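Local coordinates for protein thioredoxin Reductase (PDB 4F82) that probably acts as a Prx5-type peroxiredoxin, a thiol-specific peroxidase that reduces hydrogen peroxide and organic hydroperoxides and so protects the cell from oxidative stress, at residues Arg49-Gly54 / Ala143-Gly148; Ala15-Gln20 / Ala118-Ala123; Gly70-Ala75 / Gly108-Met113. All coordinates share one frame; numbering follows the deposited sequence.

Contact 1. Residues Arg49-Gly54 / Ala143-Gly148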
# COMPACT_ATOMS: atom_id res chain seq x y z
N ARG A 49 24.17 -15.11 1.38
CA ARG A 49 23.27 -16.03 0.73
C ARG A 49 21.85 -15.67 1.22
O ARG A 49 21.58 -15.75 2.42
CB ARG A 49 23.71 -17.44 1.08
CG ARG A 49 22.95 -18.50 0.39
CD ARG A 49 23.70 -19.83 0.49
NE ARG A 49 22.80 -20.90 0.11
CZ ARG A 49 22.60 -21.29 -1.14
NH1 ARG A 49 23.29 -20.71 -2.12
NH2 ARG A 49 21.75 -22.27 -1.41
N VAL A 50 20.98 -15.25 0.29
CA VAL A 50 19.70 -14.58 0.62
C VAL A 50 18.51 -15.26 -0.08
O VAL A 50 18.54 -15.49 -1.27
CB VAL A 50 19.74 -13.11 0.15
CG1 VAL A 50 18.39 -12.37 0.41
CG2 VAL A 50 20.88 -12.37 0.81
N VAL A 51 17.47 -15.59 0.67
CA VAL A 51 16.21 -15.98 0.05
C VAL A 51 15.34 -14.75 -0.08
O VAL A 51 15.10 -14.07 0.92
CB VAL A 51 15.42 -17.02 0.92
CG1 VAL A 51 14.00 -17.24 0.33
CG2 VAL A 51 16.18 -18.36 1.04
N ILE A 52 14.86 -14.47 -1.29
CA ILE A 52 13.89 -13.39 -1.49
C ILE A 52 12.58 -13.98 -1.97
O ILE A 52 12.57 -14.68 -2.99
CB ILE A 52 14.37 -12.40 -2.55
CG1 ILE A 52 15.74 -11.81 -2.16
CG2 ILE A 52 13.37 -11.27 -2.71
CD1 ILE A 52 16.38 -10.95 -3.30
N PHE A 53 11.48 -13.73 -1.23
CA PHE A 53 10.18 -14.11 -1.77
C PHE A 53 9.36 -12.81 -1.96
O PHE A 53 9.35 -11.94 -1.09
CB PHE A 53 9.46 -15.19 -0.93
CG PHE A 53 9.03 -14.74 0.44
CD1 PHE A 53 7.70 -14.35 0.70
CD2 PHE A 53 9.94 -14.68 1.48
CE1 PHE A 53 7.30 -13.94 1.99
CE2 PHE A 53 9.54 -14.25 2.78
CZ PHE A 53 8.23 -13.88 3.03
N GLY A 54 8.81 -12.65 -3.16
CA GLY A 54 8.00 -11.50 -3.47
C GLY A 54 6.55 -11.96 -3.48
O GLY A 54 6.23 -13.12 -3.77
N ALA A 143 9.71 -17.09 -5.30
CA ALA A 143 10.85 -17.10 -4.40
C ALA A 143 12.12 -17.38 -5.18
O ALA A 143 12.11 -18.19 -6.14
CB ALA A 143 10.68 -18.10 -3.21
N MET A 144 13.19 -16.69 -4.81
CA MET A 144 14.50 -16.96 -5.38
C MET A 144 15.59 -17.00 -4.32
O MET A 144 15.49 -16.38 -3.26
CB MET A 144 14.85 -15.91 -6.44
CG MET A 144 14.76 -14.47 -5.98
SD MET A 144 14.96 -13.38 -7.41
CE MET A 144 14.75 -11.79 -6.59
N VAL A 145 16.64 -17.78 -4.62
CA VAL A 145 17.79 -17.85 -3.74
C VAL A 145 18.96 -17.23 -4.52
O VAL A 145 19.20 -17.52 -5.71
CB VAL A 145 18.11 -19.31 -3.34
CG1 VAL A 145 19.35 -19.35 -2.51
CG2 VAL A 145 16.86 -19.93 -2.58
N ILE A 146 19.67 -16.35 -3.81
CA ILE A 146 20.71 -15.52 -4.37
C ILE A 146 22.00 -15.80 -3.65
O ILE A 146 22.03 -15.87 -2.42
CB ILE A 146 20.38 -14.03 -4.16
CG1 ILE A 146 18.90 -13.79 -4.53
CG2 ILE A 146 21.40 -13.12 -4.92
CD1 ILE A 146 18.58 -14.07 -5.98
N ASP A 147 23.07 -15.97 -4.41
CA ASP A 147 24.38 -16.25 -3.82
C ASP A 147 25.35 -15.67 -4.81
O ASP A 147 25.18 -15.88 -6.03
CB ASP A 147 24.55 -17.77 -3.66
CG ASP A 147 25.64 -18.15 -2.68
OD1 ASP A 147 26.32 -17.26 -2.10
OD2 ASP A 147 25.82 -19.39 -2.49
N GLY A 148 26.34 -14.94 -4.31
CA GLY A 148 27.29 -14.26 -5.18
C GLY A 148 26.62 -13.24 -6.08
O GLY A 148 27.10 -12.98 -7.19

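Contact 2. Residues Ala15-Gln20 / Ala118-Ala123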
# COMPACT_ATOMS: atom_id res chain seq x y z
N ALA A 15 22.67 -12.05 -12.94
CA ALA A 15 22.97 -11.13 -11.83
C ALA A 15 21.69 -10.45 -11.34
O ALA A 15 20.87 -10.00 -12.15
CB ALA A 15 23.97 -10.09 -12.29
N LEU A 16 21.51 -10.35 -10.03
CA LEU A 16 20.38 -9.58 -9.48
C LEU A 16 20.54 -8.09 -9.84
O LEU A 16 21.62 -7.51 -9.64
CB LEU A 16 20.37 -9.78 -7.96
CG LEU A 16 19.13 -9.55 -7.11
CD1 LEU A 16 18.03 -10.48 -7.61
CD2 LEU A 16 19.45 -9.79 -5.60
N PRO A 17 19.50 -7.46 -10.42
CA PRO A 17 19.61 -6.02 -10.72
C PRO A 17 19.61 -5.17 -9.45
O PRO A 17 19.09 -5.60 -8.41
CB PRO A 17 18.35 -5.72 -11.55
CG PRO A 17 17.37 -6.79 -11.13
CD PRO A 17 18.24 -8.03 -10.92
N ASP A 18 20.24 -3.99 -9.52
CA ASP A 18 20.20 -3.10 -8.36
C ASP A 18 18.86 -2.40 -8.38
O ASP A 18 18.25 -2.29 -9.45
CB ASP A 18 21.33 -2.06 -8.40
CG ASP A 18 21.73 -1.57 -7.00
OD1 ASP A 18 21.20 -2.06 -5.97
OD2 ASP A 18 22.63 -0.70 -6.92
N ALA A 19 18.42 -1.96 -7.20
CA ALA A 19 17.24 -1.09 -7.04
C ALA A 19 17.29 -0.50 -5.65
O ALA A 19 18.06 -0.96 -4.80
CB ALA A 19 15.94 -1.89 -7.22
N GLN A 20 16.49 0.54 -5.40
CA GLN A 20 16.42 1.07 -4.05
C GLN A 20 15.17 0.55 -3.34
O GLN A 20 14.05 0.76 -3.80
CB GLN A 20 16.51 2.62 -4.04
CG GLN A 20 16.33 3.24 -2.66
CD GLN A 20 16.48 4.76 -2.70
OE1 GLN A 20 15.51 5.49 -2.95
NE2 GLN A 20 17.69 5.24 -2.44
N ALA A 118 7.75 -0.04 -7.21
CA ALA A 118 7.84 -1.21 -8.08
C ALA A 118 9.11 -1.22 -8.93
O ALA A 118 9.17 -1.95 -9.93
CB ALA A 118 6.60 -1.35 -8.96
N ALA A 119 10.12 -0.45 -8.52
CA ALA A 119 11.37 -0.36 -9.27
C ALA A 119 12.11 -1.69 -9.36
O ALA A 119 12.56 -2.06 -10.44
CB ALA A 119 12.30 0.73 -8.71
N PHE A 120 12.25 -2.40 -8.23
CA PHE A 120 12.94 -3.69 -8.21
C PHE A 120 12.14 -4.74 -9.02
O PHE A 120 12.70 -5.51 -9.82
CB PHE A 120 13.08 -4.16 -6.76
CG PHE A 120 13.95 -5.40 -6.57
CD1 PHE A 120 15.17 -5.54 -7.25
CD2 PHE A 120 13.59 -6.37 -5.65
CE1 PHE A 120 15.97 -6.68 -7.05
CE2 PHE A 120 14.41 -7.50 -5.42
CZ PHE A 120 15.58 -7.64 -6.12
N THR A 121 10.83 -4.75 -8.80
CA THR A 121 9.97 -5.78 -9.37
C THR A 121 9.95 -5.58 -10.87
O THR A 121 9.94 -6.56 -11.64
CB THR A 121 8.55 -5.67 -8.80
OG1 THR A 121 8.60 -5.85 -7.36
CG2 THR A 121 7.64 -6.77 -9.39
N HIS A 122 9.90 -4.31 -11.30
CA HIS A 122 10.04 -3.99 -12.74
C HIS A 122 11.39 -4.44 -13.28
O HIS A 122 11.46 -4.99 -14.37
CB HIS A 122 9.82 -2.50 -13.01
CG HIS A 122 8.40 -2.14 -13.34
ND1 HIS A 122 7.61 -1.36 -12.52
CD2 HIS A 122 7.64 -2.44 -14.42
CE1 HIS A 122 6.42 -1.19 -13.08
NE2 HIS A 122 6.41 -1.85 -14.23
N ALA A 123 12.46 -4.21 -12.52
CA ALA A 123 13.78 -4.56 -13.01
C ALA A 123 13.93 -6.10 -13.16
O ALA A 123 14.69 -6.58 -14.00
CB ALA A 123 14.85 -3.99 -12.10

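Contact 3. Residues Gly70-Ala75 / Gly108-Met113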
# COMPACT_ATOMS: atom_id res chain seq x y z
N GLY A 70 4.88 -19.00 6.88
CA GLY A 70 5.74 -20.13 6.55
C GLY A 70 7.22 -19.73 6.64
O GLY A 70 8.05 -20.49 7.15
N TYR A 71 7.56 -18.54 6.17
CA TYR A 71 8.97 -18.13 6.30
C TYR A 71 9.39 -17.81 7.74
O TYR A 71 10.48 -18.19 8.16
CB TYR A 71 9.30 -17.00 5.32
CG TYR A 71 9.47 -17.55 3.91
CD1 TYR A 71 10.69 -18.13 3.53
CD2 TYR A 71 8.42 -17.52 2.98
CE1 TYR A 71 10.87 -18.66 2.25
CE2 TYR A 71 8.59 -18.05 1.68
CZ TYR A 71 9.81 -18.62 1.34
OH TYR A 71 10.03 -19.14 0.06
N VAL A 72 8.53 -17.14 8.50
CA VAL A 72 8.83 -16.90 9.92
C VAL A 72 9.02 -18.25 10.60
O VAL A 72 9.96 -18.46 11.38
CB VAL A 72 7.71 -16.04 10.58
CG1 VAL A 72 7.78 -16.02 12.15
CG2 VAL A 72 7.74 -14.62 9.98
N GLU A 73 8.14 -19.18 10.25
CA GLU A 73 8.16 -20.51 10.85
C GLU A 73 9.41 -21.31 10.48
O GLU A 73 9.96 -22.04 11.32
CB GLU A 73 6.87 -21.27 10.51
CG GLU A 73 5.72 -20.84 11.43
CD GLU A 73 4.34 -21.17 10.87
OE1 GLU A 73 4.22 -22.15 10.08
OE2 GLU A 73 3.37 -20.45 11.19
N HIS A 74 9.87 -21.15 9.23
CA HIS A 74 11.03 -21.89 8.74
C HIS A 74 12.35 -21.12 8.92
O HIS A 74 13.39 -21.59 8.50
CB HIS A 74 10.89 -22.21 7.23
CG HIS A 74 10.00 -23.38 6.93
ND1 HIS A 74 8.62 -23.32 7.04
CD2 HIS A 74 10.28 -24.62 6.47
CE1 HIS A 74 8.10 -24.49 6.68
NE2 HIS A 74 9.09 -25.29 6.33
N ALA A 75 12.31 -19.93 9.52
CA ALA A 75 13.51 -19.10 9.43
C ALA A 75 14.71 -19.77 10.10
O ALA A 75 15.83 -19.70 9.57
CB ALA A 75 13.25 -17.72 10.01
N GLY A 108 13.83 -9.90 13.08
CA GLY A 108 14.97 -10.81 13.21
C GLY A 108 14.81 -12.11 12.40
O GLY A 108 15.70 -12.95 12.43
N LYS A 109 13.70 -12.30 11.70
CA LYS A 109 13.52 -13.53 10.92
C LYS A 109 13.33 -13.26 9.44
O LYS A 109 13.89 -13.93 8.60
CB LYS A 109 12.38 -14.39 11.47
CG LYS A 109 12.53 -14.68 12.98
CD LYS A 109 11.94 -16.03 13.36
CE LYS A 109 12.08 -16.30 14.87
NZ LYS A 109 11.36 -15.28 15.69
N VAL A 110 12.51 -12.27 9.11
CA VAL A 110 12.27 -11.96 7.72
C VAL A 110 12.34 -10.45 7.65
O VAL A 110 11.64 -9.77 8.44
CB VAL A 110 10.86 -12.44 7.29
CG1 VAL A 110 10.58 -12.01 5.85
CG2 VAL A 110 10.75 -13.96 7.46
N ARG A 111 13.20 -9.91 6.78
CA ARG A 111 13.28 -8.47 6.52
C ARG A 111 12.12 -8.11 5.60
O ARG A 111 11.91 -8.77 4.55
CB ARG A 111 14.58 -8.13 5.85
CG ARG A 111 15.82 -8.39 6.71
CD ARG A 111 17.08 -7.95 6.00
NE ARG A 111 17.12 -6.49 5.89
CZ ARG A 111 18.01 -5.82 5.15
NH1 ARG A 111 18.94 -6.47 4.47
NH2 ARG A 111 17.98 -4.48 5.11
N MET A 112 11.34 -7.10 5.99
CA MET A 112 10.20 -6.62 5.20
C MET A 112 10.66 -5.47 4.29
O MET A 112 10.80 -4.32 4.73
CB MET A 112 9.07 -6.18 6.13
CG MET A 112 8.67 -7.30 7.12
SD MET A 112 8.12 -8.88 6.35
CE MET A 112 6.48 -8.44 5.72
N MET A 113 10.94 -5.83 3.04
CA MET A 113 11.59 -4.95 2.08
C MET A 113 10.57 -4.33 1.12
O MET A 113 10.02 -4.98 0.21
CB MET A 113 12.70 -5.72 1.34
CG MET A 113 13.74 -6.40 2.28
SD MET A 113 14.68 -5.14 3.13
CE MET A 113 15.93 -4.85 1.90

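Contact 1. Residues Arg49-Gly54 / Ala143-Gly148
Val50 and Ile146 form a hydrogen-bonded pair between two antiparallel strands of the central sheet of this thioredoxin-fold peroxiredoxin, and Ile52 pairs with Met144 in the same way. The interior end is tight. Ile52 N gives a 2.8 Å bond to Met144 O, and the reciprocal bond from Met144 N to Ile52 O has the same length. Above this ladder Ile52 and Met144 run alongside each other on one face of the sheet. Met144 starts between its backbone N and carbonyl carbon (chi1 54°) and then extends, which carries CE to 3.8 Å from Ile52 CD1. On the other face Val51 CG2 meets Val145 CG2, and Phe53 packs only its CB on the methyl of Ala143, while the ring turns off to stack on Tyr71. The side chain of Phe53 lies about 7 Å from that of Cys63, the predicted peroxidatic cysteine.

Toward Arg49 and Asp147 the contact becomes partly exposed, and a salt bridge takes over from the apolar packing. The extended Arg49 chain passes Val145, whose CG1 lies over one guanidinium face. Arg49 NH1 reaches Asp147 OD2 at 2.9 Å, from above a carboxylate turned 65° against the guanidinium.

Contact 2. Residues Ala15-Gln20 / Ala118-Ala123
Phe120 and Ala123, on the short helix 119-124, receive Leu16, Pro17 and Ala19 from the irregular segment that leads into strand 20-25 of the thioredoxin-like fold. No hydrogen bond crosses between the two segments, and the contact shows how an extended chain can be held against a helix by apolar groups.

Among these apolar contacts, the Phe120 ring is central. Its CG stands anti to the backbone N (chi1 -171°), which carries the ring from the helix toward the extended segment. Leu16 comes to the ring edge, with CD1 4.0 Å from Phe120 CZ, and the two side chains cross at about a right angle. Nearer the helix backbone, the methyl of Ala19 points toward the helix and lies 3.6 Å from Phe120 CA, approaching the ring obliquely. Pro17 covers the next turn: its CG packs 3.9 Å from Ala123 CB, and its CB also touches that methyl.

Hydrogen bonds instead tie each segment to its surroundings. Asp18, directed away from the helix, accepts from Ser40 OG and Arg42 N through OD1, while Leu16 O receives Arg42 NH1. At the helix start Asp115 takes Phe120 N on OD1 and Thr121 OG1 on OD2. Within the helix, Ala118 O accepts His122 N at 2.8 Å. Val41, from helix 41-45, touches both Leu16 and Phe120, so it joins the two sides of the contact from a third element.

A polar atom against an aromatic edge completes the account. The carbonyl of Pro17, buried here with no hydrogen-bonding partner in the model, has its O 3.6 Å from Phe120 CE1, near the ring plane.

Contact 3. Residues Gly70-Ala75 / Gly108-Met113
Val72 and Val110 meet methyl to methyl where helix 61-80 packs against the segment entering strand 111-114. In the chain this helix lies between the parallel strands 49-55 and 85-90, forming the beta-alpha-beta crossover of the thioredoxin fold, and the contact brings the entry to a further strand against it. The two valine side chains cross at about a right angle, with Val72 CG2 and Val110 CG2 4.0 Å apart. The same Val110 methyl also touches Tyr71 CB, so one branch of a single valine sits against two consecutive helix residues. With Val110 CG1 anti to the backbone N (chi1 176°), the other branch, CG2, is the one left to face the helix.

Beside this pair, Lys109 lies against the next turn through its aliphatic portion. Its CB is 3.7 Å from Ala75 CB, and the chain, bent at chi2 (-149°), brings CD to 3.7 Å from Val72 O as well as close to the Ala75 methyl. The contact therefore passes from the largely buried valine contact to an exposed lysine, and no hydrogen bond joins the two segments.

Farther out, polar bonds tie the two sides to their surroundings. On the helix, Tyr71 OH bonds to Ser165 O; on the strand side, backbone bonds link Arg111, the residue after Val110, to Ile86 and Cys88.

Helix 61-80 also carries the predicted active-site Cys63. Ala75 of the helix touches Ile86, and Val110, from the other segment, touches Cys88 of the same strand 85-90, while Tyr71 and His74 turn to helix 167-172.

In the fold
Contacts 1 and 3 reach the same mixed sheet, with centres 13 Å apart. Strand 85-90 lies between strands 49-55 and 111-114, and helix 61-80 follows strand 49-55 in the chain. Contacts 1 and 3 touch directly, Val51 CG1 lying 3.9 Å from Tyr71 CE1. Contact 2, also 13 Å from contact 1, meets it through Leu16, which packs on Met144, Ile146 and Ile52. Contacts 2 and 3 stay about 7 Å apart at their nearest atoms, on opposite sides of the chain's centre. Contact 3 is nested in the loops closed by the other two, whose segments alternate along the chain. Contact 1 thus links the N-terminal segment to the helix bearing the predicted peroxidatic cysteine.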